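Local coordinates for protein alkane monooxygenase (Geobacillus thermodenitrificans, PDB 3B9O) that is a flavin-dependent enzyme of the luciferase-like monooxygenase family, with a TIM-barrel fold and flavin mononucleotide bound in its pocket, at residues E11-V15 with R30-T34; L45-F51 with F386-I390; T72-V78 with S304-A310; L171-W176 with G210-E215; D273-F278 with K415-K419. All blocks are in the same frame, centred on the assembly; numbering follows the deposited sequence.

Interaction 1: E11-V15 with R30-T34; sequences EMNCV and RHRYT
Arg30 and Glu11 form a buried salt bridge at the end of the first barrel strand, close to the flavin pocket of this TIM barrel. The guanidinium meets the carboxylate end-on, with the two planes 29° apart. Arg30 NH2 lies 2.8 Å from Glu11 OE1. Arg30 NH1 lies 3.0 Å from the same OE1, and it also reaches Glu11 OE2 at 3.1 Å in a fairly straight bond (164°). Glu11 OE1 takes the two arginine nitrogens on its syn side and the Met12 backbone N on its anti lone pair. Three donors thus fix this one oxygen.

The Arg30 chain curls at chi2 and chi3 (-42° for chi2). The bends bring the guanidinium to the carbonyls of Cys14 and Val15. There Arg30 NH2 also binds Cys14 O at 2.9 Å, and Arg30 NE binds Val15 O at 2.8 Å on a lone pair in the carbonyl plane. One guanidinium thus joins the Glu11 carboxylate to two carbonyls of the loop.

Tyr33 packs against Cys14 and Val15. Cys14 CA lies off-centre over one face of its ring, in a CH-pi contact. Val15 CG2 packs against Tyr33 CE2 at 3.5 Å.

Two hydroxyls outside the segments also bond to the ion pair. Glu11 OE2 bonds to Tyr38 OH, and Arg30 NH1 bonds to Ser382 OG. Strand 6-12 runs beside strand 53-57, Met12 points its side chain near the flavin mononucleotide, and helix 36-48 packs on Glu11 through Trp39 and Leu42.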
# COMPACT_ATOMS: atom_id res chain seq x y z
N GLU A 11 -3.03 -3.50 6.09
CA GLU A 11 -4.40 -3.99 6.30
C GLU A 11 -5.07 -4.31 4.97
O GLU A 11 -4.56 -3.98 3.91
CB GLU A 11 -5.16 -2.91 7.12
CG GLU A 11 -6.50 -3.23 7.70
CD GLU A 11 -6.62 -4.59 8.44
OE1 GLU A 11 -6.72 -5.61 7.77
OE2 GLU A 11 -6.67 -4.62 9.67
N MET A 12 -6.22 -4.96 5.03
CA MET A 12 -7.05 -5.22 3.86
C MET A 12 -8.48 -5.44 4.35
O MET A 12 -8.70 -6.09 5.38
CB MET A 12 -6.56 -6.46 3.06
CG MET A 12 -7.25 -6.63 1.68
SD MET A 12 -6.39 -7.87 0.67
CE MET A 12 -7.67 -8.24 -0.51
N ASN A 13 -9.44 -4.95 3.55
CA ASN A 13 -10.86 -5.02 3.88
C ASN A 13 -11.38 -6.46 3.54
O ASN A 13 -12.19 -6.64 2.62
CB ASN A 13 -11.62 -3.96 3.08
CG ASN A 13 -12.99 -3.67 3.63
OD1 ASN A 13 -13.68 -2.76 3.15
ND2 ASN A 13 -13.38 -4.41 4.69
N CYS A 14 -10.91 -7.45 4.28
CA CYS A 14 -11.30 -8.85 4.06
C CYS A 14 -10.99 -9.62 5.32
O CYS A 14 -10.55 -9.04 6.30
CB CYS A 14 -10.56 -9.47 2.86
SG CYS A 14 -8.72 -9.62 3.04
N VAL A 15 -11.13 -10.94 5.26
CA VAL A 15 -10.86 -11.79 6.42
C VAL A 15 -9.39 -12.21 6.45
O VAL A 15 -8.63 -11.74 7.33
CB VAL A 15 -11.82 -13.01 6.49
CG1 VAL A 15 -11.45 -13.96 7.66
CG2 VAL A 15 -13.28 -12.55 6.50
N ARG A 30 -10.66 -10.66 12.66
CA ARG A 30 -10.83 -10.65 11.20
C ARG A 30 -12.29 -10.73 10.74
O ARG A 30 -12.62 -10.17 9.70
CB ARG A 30 -10.08 -11.81 10.50
CG ARG A 30 -8.56 -11.77 10.64
CD ARG A 30 -7.97 -10.38 10.47
NE ARG A 30 -8.30 -9.71 9.21
CZ ARG A 30 -7.98 -8.45 8.92
NH1 ARG A 30 -7.31 -7.70 9.80
NH2 ARG A 30 -8.35 -7.91 7.74
N HIS A 31 -13.12 -11.45 11.50
CA HIS A 31 -14.56 -11.54 11.24
C HIS A 31 -15.26 -10.19 11.44
O HIS A 31 -16.41 -10.06 11.03
CB HIS A 31 -15.21 -12.64 12.10
CG HIS A 31 -14.88 -12.51 13.56
ND1 HIS A 31 -15.79 -12.06 14.50
CD2 HIS A 31 -13.71 -12.68 14.22
CE1 HIS A 31 -15.19 -11.97 15.68
NE2 HIS A 31 -13.93 -12.32 15.53
N ARG A 32 -14.59 -9.21 12.08
CA ARG A 32 -15.13 -7.84 12.23
C ARG A 32 -14.93 -6.95 11.00
O ARG A 32 -15.28 -5.77 11.02
CB ARG A 32 -14.52 -7.14 13.46
CG ARG A 32 -14.82 -7.87 14.79
CD ARG A 32 -14.46 -7.01 15.96
NE ARG A 32 -15.29 -5.79 16.07
CZ ARG A 32 -14.88 -4.64 16.60
NH1 ARG A 32 -13.66 -4.53 17.06
NH2 ARG A 32 -15.68 -3.58 16.67
N TYR A 33 -14.37 -7.49 9.93
CA TYR A 33 -14.04 -6.65 8.77
C TYR A 33 -15.32 -5.99 8.22
O TYR A 33 -15.25 -4.93 7.62
CB TYR A 33 -13.28 -7.42 7.67
CG TYR A 33 -14.18 -8.13 6.72
CD1 TYR A 33 -14.49 -7.57 5.47
CD2 TYR A 33 -14.78 -9.34 7.08
CE1 TYR A 33 -15.37 -8.22 4.59
CE2 TYR A 33 -15.66 -10.00 6.21
CZ TYR A 33 -15.95 -9.45 5.00
OH TYR A 33 -16.84 -10.11 4.23
N THR A 34 -16.48 -6.62 8.46
CA THR A 34 -17.78 -6.07 8.04
C THR A 34 -18.33 -4.98 8.98
O THR A 34 -19.33 -4.32 8.63
CB THR A 34 -18.84 -7.18 7.87
OG1 THR A 34 -18.92 -7.94 9.09
CG2 THR A 34 -18.54 -8.09 6.66

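Interaction 2: L45-F51 with F386-I390; sequences LLEKGKF and FVDFI
Ile390 and Leu45 sit at the centre of a packing contact between two outer helices of the TIM barrel, helix 36-48 and helix 384-399. Ile390 CD1 reaches Leu45 CD1 at 3.7 Å, while Leu45 CD2 lies 3.9 Å from Val387 CG2. Ile390 CG2 approaches Gly49 CA at 3.7 Å. The absence of a side chain at Gly49 lets the two backbones come close here.

The aromatic contacts form a cluster of Phe51, Phe386 and Phe389. Phe51 turns its edge toward the face of Phe386 in an offset edge-to-face pair, with planes at 72°. Phe389 meets Phe51 obliquely. Leu46 CD2 serves two rings: it sits over the centre of one face of Phe51 and over one face of Phe386. Leu46 has CG anti to the carbonyl carbon (chi1 -63°), which carries this methyl between them.

A Schellman motif ends helix 36-48, with Lys50 at positive phi. It closes with a bond from Phe51 N to Leu46 O. The Phe51 side chain also touches Ile7 of strand 6-12 and Leu377 of strand 374-378. Phe51 CE1 touches Ile390 CG1 at 3.7 Å.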
# COMPACT_ATOMS: atom_id res chain seq x y z
N LEU A 45 -6.81 3.59 17.38
CA LEU A 45 -5.63 2.87 17.92
C LEU A 45 -4.34 3.34 17.20
O LEU A 45 -3.33 3.68 17.86
CB LEU A 45 -5.81 1.34 17.79
CG LEU A 45 -4.53 0.54 18.06
CD1 LEU A 45 -4.13 0.65 19.54
CD2 LEU A 45 -4.76 -0.92 17.68
N LEU A 46 -4.35 3.38 15.87
CA LEU A 46 -3.13 3.68 15.11
C LEU A 46 -2.66 5.11 15.36
O LEU A 46 -1.47 5.39 15.41
CB LEU A 46 -3.34 3.43 13.59
CG LEU A 46 -3.64 1.95 13.28
CD1 LEU A 46 -3.81 1.75 11.79
CD2 LEU A 46 -2.56 1.01 13.83
N GLU A 47 -3.62 6.03 15.47
CA GLU A 47 -3.30 7.42 15.77
C GLU A 47 -2.73 7.56 17.18
O GLU A 47 -1.77 8.28 17.37
CB GLU A 47 -4.51 8.33 15.55
CG GLU A 47 -4.20 9.78 15.83
CD GLU A 47 -5.03 10.71 14.99
OE1 GLU A 47 -6.00 11.31 15.51
OE2 GLU A 47 -4.73 10.83 13.81
N LYS A 48 -3.32 6.85 18.16
CA LYS A 48 -2.72 6.74 19.49
C LYS A 48 -1.23 6.26 19.41
O LYS A 48 -0.37 6.83 20.09
CB LYS A 48 -3.59 5.87 20.43
CG LYS A 48 -2.84 5.32 21.64
CD LYS A 48 -3.71 4.28 22.46
CE LYS A 48 -2.86 3.05 22.91
NZ LYS A 48 -3.50 2.24 24.06
N GLY A 49 -0.94 5.25 18.59
CA GLY A 49 0.44 4.81 18.37
C GLY A 49 1.31 5.64 17.45
O GLY A 49 2.42 5.22 17.10
N LYS A 50 0.80 6.81 17.01
CA LYS A 50 1.49 7.76 16.10
C LYS A 50 1.88 7.20 14.72
O LYS A 50 2.80 7.72 14.08
CB LYS A 50 2.73 8.45 16.75
CG LYS A 50 2.51 8.84 18.20
CD LYS A 50 1.54 9.98 18.34
CE LYS A 50 1.25 10.23 19.83
NZ LYS A 50 0.30 11.35 19.96
N PHE A 51 1.18 6.16 14.26
CA PHE A 51 1.46 5.61 12.94
C PHE A 51 1.35 6.69 11.85
O PHE A 51 0.46 7.50 11.92
CB PHE A 51 0.46 4.48 12.63
CG PHE A 51 0.90 3.11 13.11
CD1 PHE A 51 1.14 2.86 14.47
CD2 PHE A 51 1.05 2.05 12.21
CE1 PHE A 51 1.54 1.59 14.91
CE2 PHE A 51 1.40 0.78 12.65
CZ PHE A 51 1.64 0.55 14.00
N PHE A 386 -0.74 -5.02 16.27
CA PHE A 386 -0.65 -3.56 16.37
C PHE A 386 -0.59 -3.09 17.84
O PHE A 386 0.19 -2.20 18.20
CB PHE A 386 -1.82 -2.89 15.64
CG PHE A 386 -1.80 -3.04 14.12
CD1 PHE A 386 -3.00 -3.00 13.42
CD2 PHE A 386 -0.60 -3.15 13.40
CE1 PHE A 386 -3.01 -3.06 12.01
CE2 PHE A 386 -0.61 -3.29 11.99
CZ PHE A 386 -1.81 -3.22 11.29
N VAL A 387 -1.45 -3.67 18.69
CA VAL A 387 -1.47 -3.33 20.12
C VAL A 387 -0.10 -3.59 20.80
O VAL A 387 0.44 -2.72 21.49
CB VAL A 387 -2.61 -4.11 20.87
CG1 VAL A 387 -2.44 -3.97 22.42
CG2 VAL A 387 -4.00 -3.62 20.41
N ASP A 388 0.45 -4.78 20.61
CA ASP A 388 1.78 -5.09 21.16
C ASP A 388 2.86 -4.16 20.61
O ASP A 388 3.75 -3.73 21.35
CB ASP A 388 2.18 -6.51 20.80
CG ASP A 388 1.39 -7.56 21.55
OD1 ASP A 388 0.62 -7.18 22.46
OD2 ASP A 388 1.50 -8.76 21.16
N PHE A 389 2.79 -3.86 19.31
CA PHE A 389 3.76 -2.95 18.70
C PHE A 389 3.68 -1.56 19.38
O PHE A 389 4.70 -0.98 19.75
CB PHE A 389 3.53 -2.79 17.19
CG PHE A 389 4.61 -1.99 16.50
CD1 PHE A 389 4.45 -0.60 16.31
CD2 PHE A 389 5.81 -2.60 16.08
CE1 PHE A 389 5.46 0.17 15.68
CE2 PHE A 389 6.83 -1.84 15.44
CZ PHE A 389 6.65 -0.46 15.25
N ILE A 390 2.47 -1.04 19.50
CA ILE A 390 2.23 0.23 20.15
C ILE A 390 2.62 0.24 21.63
O ILE A 390 3.24 1.20 22.09
CB ILE A 390 0.77 0.73 19.91
CG1 ILE A 390 0.60 1.04 18.42
CG2 ILE A 390 0.48 2.00 20.77
CD1 ILE A 390 -0.84 1.26 17.90

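Interaction 3: T72-V78 with S304-A310; sequences TAVREAV and SLEGHLA
Glu76 reaches across to Ser304 and Gly307. Its CB faces Gly307 CA at 4.0 Å. Its CG lies beside the Gly307 backbone. The chain bends at chi2 (-91°), which swings the carboxylate toward the start of helix 305-316. Glu76 CD comes 3.7 Å from Gly307 N. At the tip, Glu76 OE1 accepts a hydrogen bond from Ser304 OG at 2.6 Å, met from above the carboxylate plane. Glu76 OE2 rests 3.7 Å from Glu306 CB. A carboxylate at this end of a helix is probably stabilised by the helix dipole.

Beyond Glu76, methyl groups pack on the backbone and on Ala310. Thr72 CG2 touches Ala310 CB at 3.8 Å and lies 3.4 Å from Glu306 O. Val78 CG2 comes 3.5 Å from Gly307 O. The Glu306 carboxylate bonds to Tyr66 OH.

Small residues, Ala73, Gly307 and Ala310, let the backbones approach; Glu76 and Gly307 are a nearest CA pair. Ser304 is the N-cap of its helix, and a Schellman motif with Ala77 at positive phi ends the other. The end of helix 71-75 packs on the first turns of helix 305-316, in the TIM-barrel connections between strands 53-57 and 100-106 and between strands 276-285 and 350-354.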
# COMPACT_ATOMS: atom_id res chain seq x y z
N THR A 72 -10.33 -23.42 -2.44
CA THR A 72 -9.42 -23.27 -1.29
C THR A 72 -9.45 -21.84 -0.73
O THR A 72 -9.56 -21.65 0.49
CB THR A 72 -7.97 -23.66 -1.63
OG1 THR A 72 -7.95 -25.03 -2.06
CG2 THR A 72 -7.08 -23.52 -0.42
N ALA A 73 -9.34 -20.85 -1.62
CA ALA A 73 -9.43 -19.44 -1.20
C ALA A 73 -10.74 -19.18 -0.46
O ALA A 73 -10.75 -18.53 0.59
CB ALA A 73 -9.31 -18.54 -2.41
N VAL A 74 -11.85 -19.72 -0.99
CA VAL A 74 -13.17 -19.56 -0.37
C VAL A 74 -13.17 -20.20 1.04
O VAL A 74 -13.54 -19.55 2.03
CB VAL A 74 -14.34 -20.06 -1.29
CG1 VAL A 74 -15.64 -20.10 -0.53
CG2 VAL A 74 -14.51 -19.15 -2.56
N ARG A 75 -12.72 -21.46 1.14
CA ARG A 75 -12.74 -22.20 2.43
C ARG A 75 -11.85 -21.56 3.51
O ARG A 75 -12.17 -21.55 4.70
CB ARG A 75 -12.30 -23.66 2.22
CG ARG A 75 -12.47 -24.59 3.44
CD ARG A 75 -12.43 -26.10 3.00
NE ARG A 75 -11.63 -26.29 1.79
CZ ARG A 75 -12.06 -26.77 0.61
NH1 ARG A 75 -13.31 -27.21 0.44
NH2 ARG A 75 -11.21 -26.83 -0.41
N GLU A 76 -10.70 -21.07 3.07
CA GLU A 76 -9.69 -20.53 3.98
C GLU A 76 -9.81 -19.00 4.12
O GLU A 76 -8.95 -18.37 4.75
CB GLU A 76 -8.30 -20.87 3.42
CG GLU A 76 -8.01 -22.36 3.31
CD GLU A 76 -7.36 -22.94 4.56
OE1 GLU A 76 -6.85 -22.17 5.41
OE2 GLU A 76 -7.34 -24.18 4.67
N ALA A 77 -10.84 -18.42 3.50
CA ALA A 77 -11.02 -16.94 3.47
C ALA A 77 -9.79 -16.14 2.96
O ALA A 77 -9.45 -15.05 3.49
CB ALA A 77 -11.50 -16.44 4.83
N VAL A 78 -9.17 -16.67 1.92
CA VAL A 78 -7.97 -16.07 1.31
C VAL A 78 -8.37 -14.90 0.39
O VAL A 78 -8.53 -15.06 -0.81
CB VAL A 78 -7.10 -17.18 0.57
CG1 VAL A 78 -5.93 -16.53 -0.24
CG2 VAL A 78 -6.57 -18.20 1.58
N SER A 304 -2.04 -21.88 8.21
CA SER A 304 -2.69 -22.82 7.31
C SER A 304 -1.94 -22.93 6.01
O SER A 304 -2.02 -22.05 5.16
CB SER A 304 -4.14 -22.44 7.00
OG SER A 304 -4.72 -23.42 6.14
N LEU A 305 -1.21 -24.03 5.86
CA LEU A 305 -0.47 -24.30 4.63
C LEU A 305 -1.34 -24.16 3.37
O LEU A 305 -0.91 -23.60 2.37
CB LEU A 305 0.19 -25.69 4.70
CG LEU A 305 1.32 -26.01 3.71
CD1 LEU A 305 0.85 -26.88 2.59
CD2 LEU A 305 2.06 -24.76 3.18
N GLU A 306 -2.56 -24.69 3.43
CA GLU A 306 -3.45 -24.69 2.28
C GLU A 306 -3.88 -23.27 1.85
O GLU A 306 -3.92 -22.94 0.66
CB GLU A 306 -4.65 -25.59 2.59
CG GLU A 306 -5.23 -26.29 1.37
CD GLU A 306 -4.38 -27.45 0.81
OE1 GLU A 306 -4.68 -27.89 -0.31
OE2 GLU A 306 -3.43 -27.92 1.44
N GLY A 307 -4.17 -22.42 2.83
CA GLY A 307 -4.44 -21.01 2.57
C GLY A 307 -3.25 -20.32 1.93
O GLY A 307 -3.39 -19.63 0.92
N HIS A 308 -2.05 -20.56 2.48
CA HIS A 308 -0.84 -20.04 1.83
C HIS A 308 -0.59 -20.55 0.43
O HIS A 308 -0.19 -19.79 -0.42
CB HIS A 308 0.38 -20.22 2.70
CG HIS A 308 0.26 -19.48 3.99
ND1 HIS A 308 0.52 -18.14 4.09
CD2 HIS A 308 -0.17 -19.88 5.21
CE1 HIS A 308 0.30 -17.74 5.33
NE2 HIS A 308 -0.12 -18.78 6.03
N LEU A 309 -0.86 -21.83 0.18
CA LEU A 309 -0.75 -22.32 -1.20
C LEU A 309 -1.67 -21.57 -2.16
O LEU A 309 -1.28 -21.25 -3.30
CB LEU A 309 -1.01 -23.84 -1.27
CG LEU A 309 0.04 -24.95 -1.21
CD1 LEU A 309 1.48 -24.52 -1.12
CD2 LEU A 309 -0.34 -25.97 -0.16
N ALA A 310 -2.90 -21.30 -1.72
CA ALA A 310 -3.85 -20.54 -2.54
C ALA A 310 -3.31 -19.14 -2.85
O ALA A 310 -3.37 -18.69 -4.01
CB ALA A 310 -5.25 -20.47 -1.85

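Interaction 4: L171-W176 with G210-E215; sequences LWEGSW and GPHLCE
The His212 ring lies between Leu171 and its own chain. Leu171 CB sits over one face, 3.8 Å from His212 ND1, and Cys214 N sits over the opposite face. Trp172 turns its edge toward the His212 ring face in an offset edge-to-face pair with planes at 80°. Trp172 CD1 is 3.8 Å from His212 NE2, and that nitrogen bonds to Ser120 OG. The Trp176 ring carries Cys214 O and Glu215 CA over one face, the latter 3.6 Å from Trp176 CE3. At its edge, Trp176 NE1 donates to His212 O at 2.9 Å. The acceptor lies in the indole plane, but the donor stands 51° above the carbonyl plane.

In the TIM barrel these groups join the end of helix 154-174 to the long loop that leads into strand 223-227. The loop enters through a cis peptide bond before Pro211. Ser175 has OG anti to its own N, which turns the hydroxyl to the loop. His212 N donates to Ser175 OG at 2.9 Å in a nearly straight bond (167°), and this oxygen is also bonded to His197 O. Pro211 CB packs 3.4 Å from Ser175 OG.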
# COMPACT_ATOMS: atom_id res chain seq x y z
N LEU A 171 -5.82 16.06 -14.74
CA LEU A 171 -7.01 16.42 -13.94
C LEU A 171 -6.70 17.10 -12.60
O LEU A 171 -7.23 18.17 -12.26
CB LEU A 171 -7.91 15.17 -13.73
CG LEU A 171 -8.49 14.54 -15.02
CD1 LEU A 171 -9.15 13.19 -14.73
CD2 LEU A 171 -9.49 15.52 -15.73
N TRP A 172 -5.81 16.49 -11.85
CA TRP A 172 -5.52 16.93 -10.50
C TRP A 172 -4.68 18.20 -10.39
O TRP A 172 -4.88 18.96 -9.46
CB TRP A 172 -4.81 15.82 -9.74
CG TRP A 172 -5.67 14.64 -9.41
CD1 TRP A 172 -7.01 14.67 -9.12
CD2 TRP A 172 -5.24 13.29 -9.21
NE1 TRP A 172 -7.45 13.40 -8.82
CE2 TRP A 172 -6.38 12.54 -8.84
CE3 TRP A 172 -4.00 12.63 -9.34
CZ2 TRP A 172 -6.33 11.15 -8.63
CZ3 TRP A 172 -3.93 11.26 -9.12
CH2 TRP A 172 -5.10 10.53 -8.75
N GLU A 173 -3.75 18.39 -11.32
CA GLU A 173 -2.72 19.43 -11.26
C GLU A 173 -2.99 20.55 -12.25
O GLU A 173 -2.64 21.69 -11.99
CB GLU A 173 -1.33 18.87 -11.59
CG GLU A 173 -0.80 17.76 -10.63
CD GLU A 173 -0.48 18.30 -9.25
OE1 GLU A 173 -0.63 17.54 -8.28
OE2 GLU A 173 -0.09 19.48 -9.14
N GLY A 174 -3.57 20.21 -13.38
CA GLY A 174 -3.65 21.18 -14.48
C GLY A 174 -5.02 21.74 -14.87
O GLY A 174 -5.13 22.81 -15.52
N SER A 175 -6.08 21.03 -14.53
CA SER A 175 -7.38 21.44 -15.01
C SER A 175 -7.89 22.74 -14.37
O SER A 175 -8.33 23.66 -15.07
CB SER A 175 -8.35 20.30 -14.88
OG SER A 175 -9.65 20.66 -15.31
N TRP A 176 -7.84 22.82 -13.05
CA TRP A 176 -8.27 24.01 -12.32
C TRP A 176 -7.01 24.65 -11.78
O TRP A 176 -6.21 23.95 -11.17
CB TRP A 176 -9.15 23.65 -11.11
CG TRP A 176 -10.49 23.03 -11.45
CD1 TRP A 176 -10.72 21.98 -12.33
CD2 TRP A 176 -11.76 23.41 -10.94
NE1 TRP A 176 -12.05 21.73 -12.39
CE2 TRP A 176 -12.71 22.57 -11.53
CE3 TRP A 176 -12.20 24.39 -10.02
CZ2 TRP A 176 -14.09 22.67 -11.24
CZ3 TRP A 176 -13.56 24.48 -9.73
CH2 TRP A 176 -14.49 23.63 -10.34
N GLY A 210 -11.69 16.51 -20.50
CA GLY A 210 -11.66 17.29 -19.24
C GLY A 210 -12.84 18.23 -19.36
O GLY A 210 -13.70 18.03 -20.27
N PRO A 211 -12.96 19.22 -18.46
CA PRO A 211 -12.13 19.52 -17.29
C PRO A 211 -12.40 18.50 -16.17
O PRO A 211 -13.32 17.64 -16.29
CB PRO A 211 -12.60 20.91 -16.88
CG PRO A 211 -14.03 20.95 -17.34
CD PRO A 211 -14.09 20.17 -18.59
N HIS A 212 -11.62 18.59 -15.11
CA HIS A 212 -11.88 17.79 -13.92
C HIS A 212 -13.18 18.31 -13.26
O HIS A 212 -13.57 19.49 -13.42
CB HIS A 212 -10.68 17.94 -12.98
CG HIS A 212 -10.70 17.04 -11.79
ND1 HIS A 212 -11.20 15.75 -11.83
CD2 HIS A 212 -10.21 17.22 -10.54
CE1 HIS A 212 -11.02 15.17 -10.65
NE2 HIS A 212 -10.43 16.04 -9.84
N LEU A 213 -13.87 17.43 -12.56
CA LEU A 213 -15.12 17.78 -11.88
C LEU A 213 -14.90 18.47 -10.53
O LEU A 213 -15.81 19.10 -10.01
CB LEU A 213 -15.97 16.50 -11.70
CG LEU A 213 -16.60 15.90 -12.99
CD1 LEU A 213 -17.23 14.51 -12.76
CD2 LEU A 213 -17.61 16.86 -13.70
N CYS A 214 -13.70 18.36 -9.96
CA CYS A 214 -13.42 18.82 -8.60
C CYS A 214 -12.48 20.03 -8.54
O CYS A 214 -11.59 20.24 -9.39
CB CYS A 214 -12.81 17.66 -7.76
SG CYS A 214 -13.60 16.08 -8.00
N GLU A 215 -12.67 20.84 -7.51
CA GLU A 215 -11.83 22.00 -7.29
C GLU A 215 -10.53 21.53 -6.64
O GLU A 215 -10.52 20.42 -6.07
CB GLU A 215 -12.53 23.03 -6.44
CG GLU A 215 -12.67 22.66 -4.91
CD GLU A 215 -13.45 23.74 -4.17
OE1 GLU A 215 -12.77 24.69 -3.72
OE2 GLU A 215 -14.72 23.65 -4.06

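Interaction 5: D273-F278 with K415-K419; sequences DHIKMF and KLFGK
His274 and Phe417 come nearest at 7.6 Å between their CA atoms, where the entry to strand 276-285 faces the last turn of helix 412-417. This is the N-terminal end of the TIM barrel. The helix lies against the starts of the strands, and Leu416 touches His6 and Cys243 there. Gly418 then leaves the helix with positive phi.

Lys276 and Phe417 slide past each other in opposite directions. Lys276 is bent at chi2 (-80°). Lys276 CG lies 3.8 Å from Phe417 CZ, and Lys276 CE lies 3.8 Å from Phe417 CE2. The aliphatic part of the lysine thus packs beside the phenyl ring, while its tip goes on to the helix. Lys276 NZ donates to Leu416 O at 3.1 Å, nearly in line with the carbonyl (160°). A positive charge at the C-terminal end of a helix probably suits the helix dipole.

The phenyl ring also meets the backbone before the strand. Phe417 CE2 is 3.4 Å from His274 O. On the barrel side, Leu416 points toward the strand and meets Phe278, whose ring also packs on Tyr225. Leu416 CD2 lies at the edge of the Phe278 ring, 4.2 Å from CZ.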
# COMPACT_ATOMS: atom_id res chain seq x y z
N ASP A 273 16.20 11.14 -3.58
CA ASP A 273 15.80 11.44 -2.21
C ASP A 273 14.33 11.88 -2.13
O ASP A 273 13.79 12.12 -1.03
CB ASP A 273 16.71 12.51 -1.60
CG ASP A 273 18.14 12.02 -1.40
OD1 ASP A 273 18.40 10.77 -1.35
OD2 ASP A 273 19.02 12.89 -1.29
N HIS A 274 13.66 11.97 -3.29
CA HIS A 274 12.25 12.32 -3.33
C HIS A 274 11.40 11.03 -3.42
O HIS A 274 10.22 11.10 -3.68
CB HIS A 274 11.95 13.22 -4.52
CG HIS A 274 12.41 14.63 -4.34
ND1 HIS A 274 13.12 15.06 -3.24
CD2 HIS A 274 12.26 15.71 -5.15
CE1 HIS A 274 13.39 16.35 -3.38
NE2 HIS A 274 12.87 16.77 -4.52
N ILE A 275 12.06 9.87 -3.24
CA ILE A 275 11.37 8.59 -3.20
C ILE A 275 11.67 7.97 -1.83
O ILE A 275 12.84 7.78 -1.49
CB ILE A 275 11.88 7.62 -4.33
CG1 ILE A 275 11.91 8.30 -5.71
CG2 ILE A 275 11.02 6.35 -4.36
CD1 ILE A 275 12.71 7.51 -6.79
N LYS A 276 10.66 7.63 -1.06
CA LYS A 276 10.83 6.90 0.21
C LYS A 276 10.67 5.40 -0.01
O LYS A 276 9.83 4.96 -0.80
CB LYS A 276 9.79 7.39 1.22
CG LYS A 276 9.82 8.88 1.44
CD LYS A 276 10.95 9.27 2.40
CE LYS A 276 10.92 10.78 2.67
NZ LYS A 276 11.53 11.16 3.96
N MET A 277 11.48 4.61 0.68
CA MET A 277 11.52 3.16 0.48
C MET A 277 10.96 2.51 1.73
O MET A 277 11.42 2.82 2.83
CB MET A 277 12.96 2.70 0.26
CG MET A 277 13.60 3.35 -1.00
SD MET A 277 12.88 2.82 -2.56
CE MET A 277 13.78 3.88 -3.67
N PHE A 278 9.96 1.64 1.55
CA PHE A 278 9.24 0.94 2.63
C PHE A 278 9.45 -0.58 2.50
O PHE A 278 9.35 -1.12 1.42
CB PHE A 278 7.74 1.27 2.57
CG PHE A 278 7.41 2.67 3.07
CD1 PHE A 278 7.60 3.78 2.24
CD2 PHE A 278 6.92 2.86 4.36
CE1 PHE A 278 7.29 5.11 2.70
CE2 PHE A 278 6.64 4.17 4.85
CZ PHE A 278 6.83 5.29 4.00
N LYS A 415 4.08 15.40 6.02
CA LYS A 415 4.55 14.45 7.03
C LYS A 415 5.69 13.59 6.48
O LYS A 415 6.60 13.17 7.23
CB LYS A 415 3.39 13.59 7.56
CG LYS A 415 2.45 14.41 8.43
CD LYS A 415 1.01 13.90 8.39
CE LYS A 415 0.24 14.29 9.70
NZ LYS A 415 -0.06 15.72 9.71
N LEU A 416 5.68 13.39 5.17
CA LEU A 416 6.70 12.57 4.51
C LEU A 416 7.92 13.40 4.05
O LEU A 416 9.05 12.97 4.23
CB LEU A 416 6.12 11.82 3.29
CG LEU A 416 5.18 10.62 3.50
CD1 LEU A 416 4.46 10.25 2.21
CD2 LEU A 416 6.01 9.42 4.03
N PHE A 417 7.68 14.57 3.45
CA PHE A 417 8.72 15.31 2.71
C PHE A 417 9.01 16.70 3.30
O PHE A 417 9.88 17.41 2.79
CB PHE A 417 8.36 15.41 1.23
CG PHE A 417 8.35 14.07 0.50
CD1 PHE A 417 7.15 13.40 0.30
CD2 PHE A 417 9.52 13.47 0.09
CE1 PHE A 417 7.11 12.15 -0.35
CE2 PHE A 417 9.52 12.21 -0.58
CZ PHE A 417 8.31 11.57 -0.82
N GLY A 418 8.30 17.09 4.35
CA GLY A 418 8.56 18.35 5.03
C GLY A 418 7.48 19.41 4.90
O GLY A 418 6.82 19.52 3.87
N LYS A 419 7.34 20.22 5.95
CA LYS A 419 6.37 21.32 6.00
C LYS A 419 6.54 22.19 4.75
O LYS A 419 7.68 22.47 4.37
CB LYS A 419 6.61 22.17 7.27
CG LYS A 419 5.44 23.07 7.66
CD LYS A 419 5.16 22.98 9.18
CE LYS A 419 3.95 23.83 9.61
NZ LYS A 419 2.94 24.03 8.48

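Overall arrangement
The five contacts spread round one TIM barrel. Interaction 1 lies by the flavin, with the Met12 side chain about 6 Å from flavin mononucleotide. Interaction 3 touches it through Val15 CG1 and Ala77 CB, 3.8 Å apart, and their centres are about 15 Å apart. Interactions 1 and 5 reach the same sheet from opposite sides of the chain's centre, about 29 Å apart between centres. Interaction 2 packs outer helices about 18 Å from interaction 1, centre to centre. The segments of interactions 2 and 5 alternate along the chain, and helix 412-417 follows helix 384-399. Interaction 4 lies about 43 Å from interaction 3 between centres, nested in the chain loop closed by interaction 3.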